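PDB 3ORF: dihydropteridine reductase from Dictyostelium discoideum, which catalyses the NADH- or NADPH-dependent reduction of quinonoid dihydropteridine, probably maintaining the tetrahydrobiopterin needed by aromatic amino acid hydroxylases. Local coordinates for residues 72-77 with 126-131; 93-98 with 120-125. All coordinates share one frame; numbering follows the deposited sequence.

Interaction 1: residues 72-77 with 126-131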
ATOM      1  N   GLU A  72     -12.374  15.136  -3.606  1.00 49.70           N
ATOM      2  CA  GLU A  72     -12.860  16.490  -3.938  1.00 50.92           C
ATOM      3  C   GLU A  72     -11.858  17.575  -3.648  1.00 48.07           C
ATOM      4  O   GLU A  72     -11.631  18.471  -4.487  1.00 47.11           O
ATOM      5  CB  GLU A  72     -14.266  16.807  -3.359  1.00 53.31           C
ATOM      6  CG  GLU A  72     -15.309  17.137  -4.469  1.00 60.42           C
ATOM      7  CD  GLU A  72     -15.754  15.933  -5.358  1.00 69.18           C
ATOM      8  OE1 GLU A  72     -15.941  14.812  -4.806  1.00 73.20           O
ATOM      9  OE2 GLU A  72     -15.933  16.105  -6.604  1.00 68.54           O
ATOM     10  N   GLU A  73     -11.232  17.451  -2.484  1.00 45.64           N
ATOM     11  CA  GLU A  73     -10.140  18.344  -2.102  1.00 45.08           C
ATOM     12  C   GLU A  73      -9.000  18.389  -3.066  1.00 43.36           C
ATOM     13  O   GLU A  73      -8.504  19.470  -3.385  1.00 43.11           O
ATOM     14  CB  GLU A  73      -9.640  18.018  -0.692  1.00 43.91           C
ATOM     15  CG  GLU A  73     -10.674  18.559   0.414  1.00 45.99           C
ATOM     16  CD  GLU A  73     -10.737  20.111   0.562  1.00 50.81           C
ATOM     17  OE1 GLU A  73      -9.735  20.771   0.881  1.00 51.25           O
ATOM     18  OE2 GLU A  73     -11.824  20.688   0.367  1.00 59.64           O
ATOM     19  N   ILE A  74      -8.601  17.211  -3.553  1.00 42.25           N
ATOM     20  CA  ILE A  74      -7.543  17.134  -4.531  1.00 42.36           C
ATOM     21  C   ILE A  74      -7.998  17.726  -5.882  1.00 43.72           C
ATOM     22  O   ILE A  74      -7.314  18.583  -6.445  1.00 43.41           O
ATOM     23  CB  ILE A  74      -6.908  15.660  -4.621  1.00 40.76           C
ATOM     24  CG1 ILE A  74      -6.373  15.233  -3.251  1.00 39.42           C
ATOM     25  CG2 ILE A  74      -5.836  15.575  -5.689  1.00 38.45           C
ATOM     26  CD1 ILE A  74      -5.320  16.194  -2.665  1.00 39.13           C
ATOM     27  N   LYS A  75      -9.146  17.299  -6.406  1.00 46.24           N
ATOM     28  CA  LYS A  75      -9.658  18.007  -7.618  1.00 48.94           C
ATOM     29  C   LYS A  75      -9.636  19.535  -7.469  1.00 49.66           C
ATOM     30  O   LYS A  75      -9.259  20.223  -8.433  1.00 49.82           O
ATOM     31  CB  LYS A  75     -11.052  17.534  -8.082  1.00 51.33           C
ATOM     32  CG  LYS A  75     -11.057  16.313  -9.027  1.00 52.74           C
ATOM     33  CD  LYS A  75     -12.302  16.258  -9.890  1.00 61.04           C
ATOM     34  CE  LYS A  75     -13.643  16.026  -9.120  1.00 64.40           C
ATOM     35  NZ  LYS A  75     -14.845  16.337 -10.014  1.00 67.49           N
ATOM     36  N   SER A  76      -9.978  20.082  -6.279  1.00 49.27           N
ATOM     37  CA  SER A  76     -10.147  21.558  -6.172  1.00 50.49           C
ATOM     38  C   SER A  76      -8.861  22.297  -6.237  1.00 48.73           C
ATOM     39  O   SER A  76      -8.760  23.291  -6.944  1.00 48.46           O
ATOM     40  CB  SER A  76     -10.872  21.980  -4.890  1.00 52.79           C
ATOM     41  OG  SER A  76     -12.113  21.310  -4.891  1.00 58.74           O
ATOM     42  N   VAL A  77      -7.863  21.796  -5.500  1.00 45.92           N
ATOM     43  CA  VAL A  77      -6.593  22.452  -5.442  1.00 44.42           C
ATOM     44  C   VAL A  77      -5.904  22.384  -6.829  1.00 45.00           C
ATOM     45  O   VAL A  77      -5.305  23.393  -7.295  1.00 46.04           O
ATOM     46  CB  VAL A  77      -5.745  21.917  -4.222  1.00 42.80           C
ATOM     47  CG1 VAL A  77      -5.013  20.631  -4.586  1.00 39.88           C
ATOM     48  CG2 VAL A  77      -4.786  22.911  -3.829  1.00 39.50           C
ATOM     49  N   SER A 126      -0.419  12.877  -5.198  1.00 24.55           N
ATOM     50  CA  SER A 126       0.724  13.278  -6.007  1.00 23.78           C
ATOM     51  C   SER A 126       0.642  12.735  -7.377  1.00 24.50           C
ATOM     52  O   SER A 126       0.889  13.469  -8.295  1.00 25.80           O
ATOM     53  CB  SER A 126       2.033  12.775  -5.419  1.00 22.63           C
ATOM     54  OG  SER A 126       2.133  13.277  -4.093  1.00 25.37           O
ATOM     55  N   ALA A 127       0.302  11.448  -7.549  1.00 26.05           N
ATOM     56  CA  ALA A 127       0.191  10.900  -8.927  1.00 26.32           C
ATOM     57  C   ALA A 127      -0.773  11.765  -9.774  1.00 28.86           C
ATOM     58  O   ALA A 127      -0.431  12.287 -10.874  1.00 30.87           O
ATOM     59  CB  ALA A 127      -0.225   9.446  -8.891  1.00 24.90           C
ATOM     60  N   HIS A 128      -1.962  11.980  -9.254  1.00 29.02           N
ATOM     61  CA  HIS A 128      -2.911  12.867  -9.951  1.00 31.46           C
ATOM     62  C   HIS A 128      -2.393  14.303 -10.236  1.00 32.03           C
ATOM     63  O   HIS A 128      -2.546  14.821 -11.322  1.00 32.14           O
ATOM     64  CB  HIS A 128      -4.214  12.937  -9.146  1.00 31.99           C
ATOM     65  CG  HIS A 128      -5.265  13.786  -9.802  1.00 37.16           C
ATOM     66  ND1 HIS A 128      -6.094  13.302 -10.787  1.00 38.09           N
ATOM     67  CD2 HIS A 128      -5.566  15.106  -9.666  1.00 41.35           C
ATOM     68  CE1 HIS A 128      -6.889  14.277 -11.209  1.00 45.44           C
ATOM     69  NE2 HIS A 128      -6.575  15.385 -10.560  1.00 47.60           N
ATOM     70  N   ILE A 129      -1.802  14.938  -9.218  1.00 33.63           N
ATOM     71  CA  ILE A 129      -1.318  16.321  -9.290  1.00 33.36           C
ATOM     72  C   ILE A 129      -0.259  16.414 -10.355  1.00 33.92           C
ATOM     73  O   ILE A 129      -0.287  17.370 -11.158  1.00 34.17           O
ATOM     74  CB  ILE A 129      -0.774  16.754  -7.918  1.00 34.03           C
ATOM     75  CG1 ILE A 129      -1.926  17.018  -6.927  1.00 29.96           C
ATOM     76  CG2 ILE A 129       0.070  18.000  -8.024  1.00 36.43           C
ATOM     77  CD1 ILE A 129      -1.502  17.122  -5.559  1.00 31.79           C
ATOM     78  N   GLY A 130       0.668  15.428 -10.377  1.00 32.30           N
ATOM     79  CA  GLY A 130       1.668  15.340 -11.423  1.00 31.03           C
ATOM     80  C   GLY A 130       1.102  15.103 -12.812  1.00 31.58           C
ATOM     81  O   GLY A 130       1.410  15.825 -13.788  1.00 33.08           O
ATOM     82  N   ALA A 131       0.281  14.081 -12.967  1.00 31.50           N
ATOM     83  CA  ALA A 131      -0.386  13.923 -14.267  1.00 32.60           C
ATOM     84  C   ALA A 131      -1.028  15.242 -14.759  1.00 34.02           C
ATOM     85  O   ALA A 131      -0.945  15.577 -15.945  1.00 33.91           O
ATOM     86  CB  ALA A 131      -1.426  12.847 -14.201  1.00 32.91           C
TER

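Interaction 2: residues 93-98 with 120-125. With NAD (nicotinamide-adenine-dinucleotide), chain E.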
ATOM      1  N   CYS A  93       6.685  15.202  -3.256  1.00 24.11           N
ATOM      2  CA  CYS A  93       5.790  14.975  -2.134  1.00 24.96           C
ATOM      3  C   CYS A  93       6.583  14.749  -0.865  1.00 26.45           C
ATOM      4  O   CYS A  93       7.382  13.771  -0.729  1.00 24.95           O
ATOM      5  CB  CYS A  93       4.865  13.797  -2.396  1.00 26.01           C
ATOM      6  SG  CYS A  93       3.865  13.235  -0.971  1.00 26.81           S
ATOM      7  N   ALA A  94       6.425  15.674   0.073  1.00 26.50           N
ATOM      8  CA  ALA A  94       7.123  15.522   1.333  1.00 27.32           C
ATOM      9  C   ALA A  94       6.135  15.303   2.430  1.00 26.81           C
ATOM     10  O   ALA A  94       6.478  15.449   3.574  1.00 28.75           O
ATOM     11  CB  ALA A  94       7.989  16.746   1.653  1.00 27.60           C
ATOM     12  N   ALA A  95       4.897  15.014   2.074  1.00 27.20           N
ATOM     13  CA  ALA A  95       3.826  14.704   3.013  1.00 28.20           C
ATOM     14  C   ALA A  95       4.047  13.303   3.586  1.00 29.40           C
ATOM     15  O   ALA A  95       4.629  12.434   2.936  1.00 30.17           O
ATOM     16  CB  ALA A  95       2.434  14.756   2.265  1.00 27.14           C
ATOM     17  N   GLY A  96       3.553  13.060   4.768  1.00 29.67           N
ATOM     18  CA  GLY A  96       3.600  11.697   5.303  1.00 33.28           C
ATOM     19  C   GLY A  96       3.648  11.776   6.831  1.00 34.36           C
ATOM     20  O   GLY A  96       3.446  12.849   7.415  1.00 36.04           O
ATOM     21  N   GLY A  97       3.948  10.665   7.468  1.00 34.00           N
ATOM     22  CA  GLY A  97       3.959  10.586   8.937  1.00 32.61           C
ATOM     23  C   GLY A  97       4.530   9.226   9.287  1.00 31.39           C
ATOM     24  O   GLY A  97       4.522   8.308   8.453  1.00 30.33           O
ATOM     25  N   TRP A  98       4.961   9.078  10.537  1.00 29.31           N
ATOM     26  CA  TRP A  98       5.324   7.786  11.088  1.00 29.64           C
ATOM     27  C   TRP A  98       4.488   7.369  12.312  1.00 30.13           C
ATOM     28  O   TRP A  98       4.205   8.164  13.183  1.00 30.33           O
ATOM     29  CB  TRP A  98       6.849   7.749  11.410  1.00 29.62           C
ATOM     30  CG  TRP A  98       7.265   6.336  11.874  1.00 28.49           C
ATOM     31  CD1 TRP A  98       7.636   5.301  11.069  1.00 27.64           C
ATOM     32  CD2 TRP A  98       7.269   5.826  13.211  1.00 26.27           C
ATOM     33  NE1 TRP A  98       7.919   4.192  11.825  1.00 29.27           N
ATOM     34  CE2 TRP A  98       7.703   4.495  13.146  1.00 30.16           C
ATOM     35  CE3 TRP A  98       6.978   6.378  14.457  1.00 33.04           C
ATOM     36  CZ2 TRP A  98       7.820   3.687  14.275  1.00 34.08           C
ATOM     37  CZ3 TRP A  98       7.135   5.588  15.601  1.00 33.84           C
ATOM     38  CH2 TRP A  98       7.514   4.254  15.501  1.00 38.40           C
ATOM     39  N   LEU A 120      -0.340   7.207   2.207  1.00 25.50           N
ATOM     40  CA  LEU A 120      -0.777   6.514   0.995  1.00 26.39           C
ATOM     41  C   LEU A 120      -1.678   7.430   0.174  1.00 26.38           C
ATOM     42  O   LEU A 120      -1.492   7.594  -1.052  1.00 27.20           O
ATOM     43  CB  LEU A 120      -1.489   5.159   1.337  1.00 25.31           C
ATOM     44  CG  LEU A 120      -1.892   4.333   0.116  1.00 25.76           C
ATOM     45  CD1 LEU A 120      -0.837   4.327  -1.009  1.00 23.08           C
ATOM     46  CD2 LEU A 120      -2.268   2.902   0.494  1.00 26.92           C
ATOM     47  N   TYR A 121      -2.660   8.017   0.859  1.00 26.73           N
ATOM     48  CA  TYR A 121      -3.511   9.035   0.236  1.00 28.23           C
ATOM     49  C   TYR A 121      -2.716  10.166  -0.398  1.00 27.49           C
ATOM     50  O   TYR A 121      -3.136  10.677  -1.416  1.00 29.26           O
ATOM     51  CB  TYR A 121      -4.587   9.595   1.206  1.00 26.81           C
ATOM     52  CG  TYR A 121      -5.873   8.857   1.087  1.00 28.62           C
ATOM     53  CD1 TYR A 121      -6.249   7.945   2.055  1.00 30.71           C
ATOM     54  CD2 TYR A 121      -6.727   9.014  -0.043  1.00 34.89           C
ATOM     55  CE1 TYR A 121      -7.492   7.231   1.987  1.00 31.70           C
ATOM     56  CE2 TYR A 121      -7.979   8.294  -0.139  1.00 33.85           C
ATOM     57  CZ  TYR A 121      -8.316   7.388   0.887  1.00 36.65           C
ATOM     58  OH  TYR A 121      -9.479   6.638   0.863  1.00 39.28           O
ATOM     59  N   SER A 122      -1.590  10.556   0.192  1.00 26.80           N
ATOM     60  CA  SER A 122      -0.830  11.660  -0.347  1.00 26.01           C
ATOM     61  C   SER A 122       0.062  11.248  -1.528  1.00 26.02           C
ATOM     62  O   SER A 122       0.233  12.038  -2.476  1.00 26.96           O
ATOM     63  CB  SER A 122      -0.026  12.304   0.753  1.00 26.92           C
ATOM     64  OG  SER A 122       0.847  11.382   1.392  1.00 27.22           O
ATOM     65  N   ALA A 123       0.613  10.025  -1.493  1.00 22.91           N
ATOM     66  CA  ALA A 123       1.304   9.483  -2.648  1.00 23.00           C
ATOM     67  C   ALA A 123       0.328   9.345  -3.836  1.00 24.07           C
ATOM     68  O   ALA A 123       0.691   9.562  -4.949  1.00 24.20           O
ATOM     69  CB  ALA A 123       1.840   8.168  -2.333  1.00 22.98           C
ATOM     70  N   PHE A 124      -0.886   8.887  -3.569  1.00 24.85           N
ATOM     71  CA  PHE A 124      -1.869   8.764  -4.612  1.00 27.19           C
ATOM     72  C   PHE A 124      -2.239  10.137  -5.130  1.00 26.60           C
ATOM     73  O   PHE A 124      -2.271  10.345  -6.350  1.00 28.29           O
ATOM     74  CB  PHE A 124      -3.108   8.003  -4.111  1.00 27.42           C
ATOM     75  CG  PHE A 124      -2.960   6.497  -4.210  1.00 28.19           C
ATOM     76  CD1 PHE A 124      -3.448   5.667  -3.207  1.00 26.74           C
ATOM     77  CD2 PHE A 124      -2.323   5.921  -5.345  1.00 27.00           C
ATOM     78  CE1 PHE A 124      -3.321   4.262  -3.315  1.00 25.43           C
ATOM     79  CE2 PHE A 124      -2.181   4.547  -5.495  1.00 25.29           C
ATOM     80  CZ  PHE A 124      -2.685   3.688  -4.484  1.00 24.44           C
ATOM     81  N   ALA A 125      -2.476  11.081  -4.229  1.00 25.81           N
ATOM     82  CA  ALA A 125      -2.789  12.478  -4.662  1.00 26.52           C
ATOM     83  C   ALA A 125      -1.697  13.083  -5.563  1.00 25.42           C
ATOM     84  O   ALA A 125      -2.012  13.697  -6.565  1.00 26.35           O
ATOM     85  CB  ALA A 125      -3.035  13.373  -3.455  1.00 27.35           C
TER
HETATM   86  PA  NAD E 901       6.458  16.446   9.102  1.00 34.60           P
HETATM   87  O1A NAD E 901       5.461  15.788   9.985  1.00 37.00           O
HETATM   88  O2A NAD E 901       7.149  17.696   9.526  1.00 32.27           O
HETATM   89  O5B NAD E 901       5.638  16.921   7.761  1.00 35.20           O
HETATM   90  C5B NAD E 901       4.763  16.187   6.984  1.00 35.50           C
HETATM   91  C4B NAD E 901       3.808  17.210   6.344  1.00 35.46           C
HETATM   92  O4B NAD E 901       2.858  16.434   5.556  1.00 36.35           O
HETATM   93  C3B NAD E 901       2.963  17.893   7.453  1.00 36.75           C
HETATM   94  O3B NAD E 901       2.801  19.252   7.121  1.00 36.88           O
HETATM   95  C2B NAD E 901       1.574  17.309   7.288  1.00 38.45           C
HETATM   96  O2B NAD E 901       0.558  18.282   7.580  1.00 40.13           O
HETATM   97  C1B NAD E 901       1.569  17.000   5.777  1.00 38.25           C
HETATM   98  N9A NAD E 901       0.639  15.913   5.360  1.00 38.27           N
HETATM   99  C8A NAD E 901       0.413  14.771   6.060  1.00 36.75           C
HETATM  100  N7A NAD E 901      -0.433  14.028   5.330  1.00 40.02           N
HETATM  101  C5A NAD E 901      -0.777  14.705   4.191  1.00 38.71           C
HETATM  102  C6A NAD E 901      -1.621  14.444   3.066  1.00 38.64           C
HETATM  103  N6A NAD E 901      -2.386  13.326   3.001  1.00 37.52           N
HETATM  104  N1A NAD E 901      -1.702  15.360   2.059  1.00 37.07           N
HETATM  105  C2A NAD E 901      -1.019  16.495   2.139  1.00 33.82           C
HETATM  106  N3A NAD E 901      -0.216  16.763   3.190  1.00 33.58           N
HETATM  107  C4A NAD E 901      -0.093  15.913   4.234  1.00 35.47           C
HETATM  108  O3  NAD E 901       7.438  15.292   8.669  1.00 31.68           O
HETATM  109  PN  NAD E 901       8.859  15.361   8.091  1.00 39.18           P
HETATM  110  O1N NAD E 901       9.727  15.068   9.276  1.00 41.13           O
HETATM  111  O2N NAD E 901       9.075  16.543   7.155  1.00 36.14           O
HETATM  112  O5D NAD E 901       8.963  14.051   7.139  1.00 42.49           O
HETATM  113  C5D NAD E 901       8.792  14.109   5.718  1.00 50.66           C
HETATM  114  C4D NAD E 901       8.726  12.688   5.126  1.00 55.69           C
HETATM  115  O4D NAD E 901       9.776  11.868   5.705  1.00 59.36           O
HETATM  116  C3D NAD E 901       7.433  11.898   5.359  1.00 56.37           C
HETATM  117  O3D NAD E 901       7.006  11.415   4.036  1.00 53.22           O
HETATM  118  C2D NAD E 901       7.855  10.711   6.236  1.00 59.37           C
HETATM  119  O2D NAD E 901       6.981   9.619   5.908  1.00 58.46           O
HETATM  120  C1D NAD E 901       9.254  10.505   5.616  1.00 60.63           C
HETATM  121  N1N NAD E 901      10.374   9.512   5.948  1.00 62.96           N
HETATM  122  C2N NAD E 901      11.357   9.679   7.021  1.00 63.57           C
HETATM  123  C3N NAD E 901      12.357   8.657   7.178  1.00 61.26           C
HETATM  124  C7N NAD E 901      13.475   8.698   8.256  1.00 55.51           C
HETATM  125  O7N NAD E 901      13.744   7.669   8.905  1.00 56.55           O
HETATM  126  N7N NAD E 901      14.127   9.877   8.345  1.00 38.14           N
HETATM  127  C4N NAD E 901      12.395   7.548   6.298  1.00 63.76           C
HETATM  128  C5N NAD E 901      11.466   7.425   5.258  1.00 62.21           C
HETATM  129  C6N NAD E 901      10.481   8.386   5.094  1.00 59.60           C

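Interaction 1: residues 72-77 with 126-131
Two helices on one side of the Rossmann-fold sheet of this short-chain dehydrogenase/reductase meet here through I74 of helix 71-82 and the H128-I129 pair of helix 108-133. I74 and I129 have the nearest CA atoms, 7.9 Å apart, and the contact is small and made through carbon atoms. The gamma-methyl CG2 of I74 does the touching. It lies 4.0 Å from CD2 of the H128 ring, which it meets obliquely, and 4.3 Å from the I129 methylene CG1, so this single branch lies in contact with both side chains. H128 reaches it because its CG is anti to the backbone N (chi1 -178°), which extends the imidazole across the gap toward the first helix; the I74 and H128 side chains then run past each other in opposing directions. I129 offers its CG1 methylene to I74, and its side chain also packs on F91 and L26 of strands 88-93 and 24-28, so the same residue joins helix to helix and helix to sheet. I78, one turn beyond I74, extends the packing against both H128 and I129. The other subunit of the homodimer covers part of this surface: its L109 packs on I74 and its F108 on H128, which makes the helix pair a portion of the dimer interface as well as of the subunit core. On helix 71-82 itself, E72 gathers two side-chain partners. K75 NZ stands 3.6 Å from E72 OE2 in a salt bridge, while the carbonyl O of E72 takes two donors of S76 from opposite faces of its plane: the backbone N, and the hydroxyl OG at 2.9 Å, which sits above that plane with a C=O...OG angle of 140°.

Interaction 2: residues 93-98 with 120-125
A95 and S122 meet methyl to methylene, A95 CB to S122 CB at 3.8 Å, and together they line one face of the NAD adenine. A95 CB lies almost directly over the ring atom C4A, 3.4 Å away, while on the same face S122 CB lies against the amino side of the six-membered ring, 3.4 Å from the exocyclic N6A. The carbonyl of A95 serves the far half of the cofactor, accepting a 2.8 Å hydrogen bond from the hydroxyl O3D of the nicotinamide ribose. G96 continues the chain close beside the dinucleotide, its N 3.5 Å from NAD O4B. In the second shell, the hydroxyl of S122 sits between the backbone N and the carbonyl carbon (chi1 58°); there OG is hydrogen-bonded to the carbonyl O of M118, one turn back, and to that of N119, while the helix backbone sets CB against the base. C93 SG rests against the same turn, 4.1 Å from S122 O. The loop 93-98, probably the counterpart of the NNAG segment of other short-chain dehydrogenases, leaves strand 88-93 between its parallel neighbours 24-28 and 138-143, while helix 108-133 passes beside helix 156-172.

In the fold
Interactions 1 and 2 share helix 108-133, their segments following one another directly along it, and their centres lie 12 Å apart. Along the chain the order is 72-77, 93-98, 120-125, 126-131, so the connection from strand 88-93 into the long helix falls between the two halves of interaction 1. The sites touch: S126 OG comes within 3.3 Å of C93 CB, and I74 CD1 packs 3.7 Å from A125 CB. One helix thus carries a cofactor-lining turn at 120-125 and a helix-packing turn at 126-131. Helix 108-133 also meets the second subunit beside both contacts, while S122 packs against NAD.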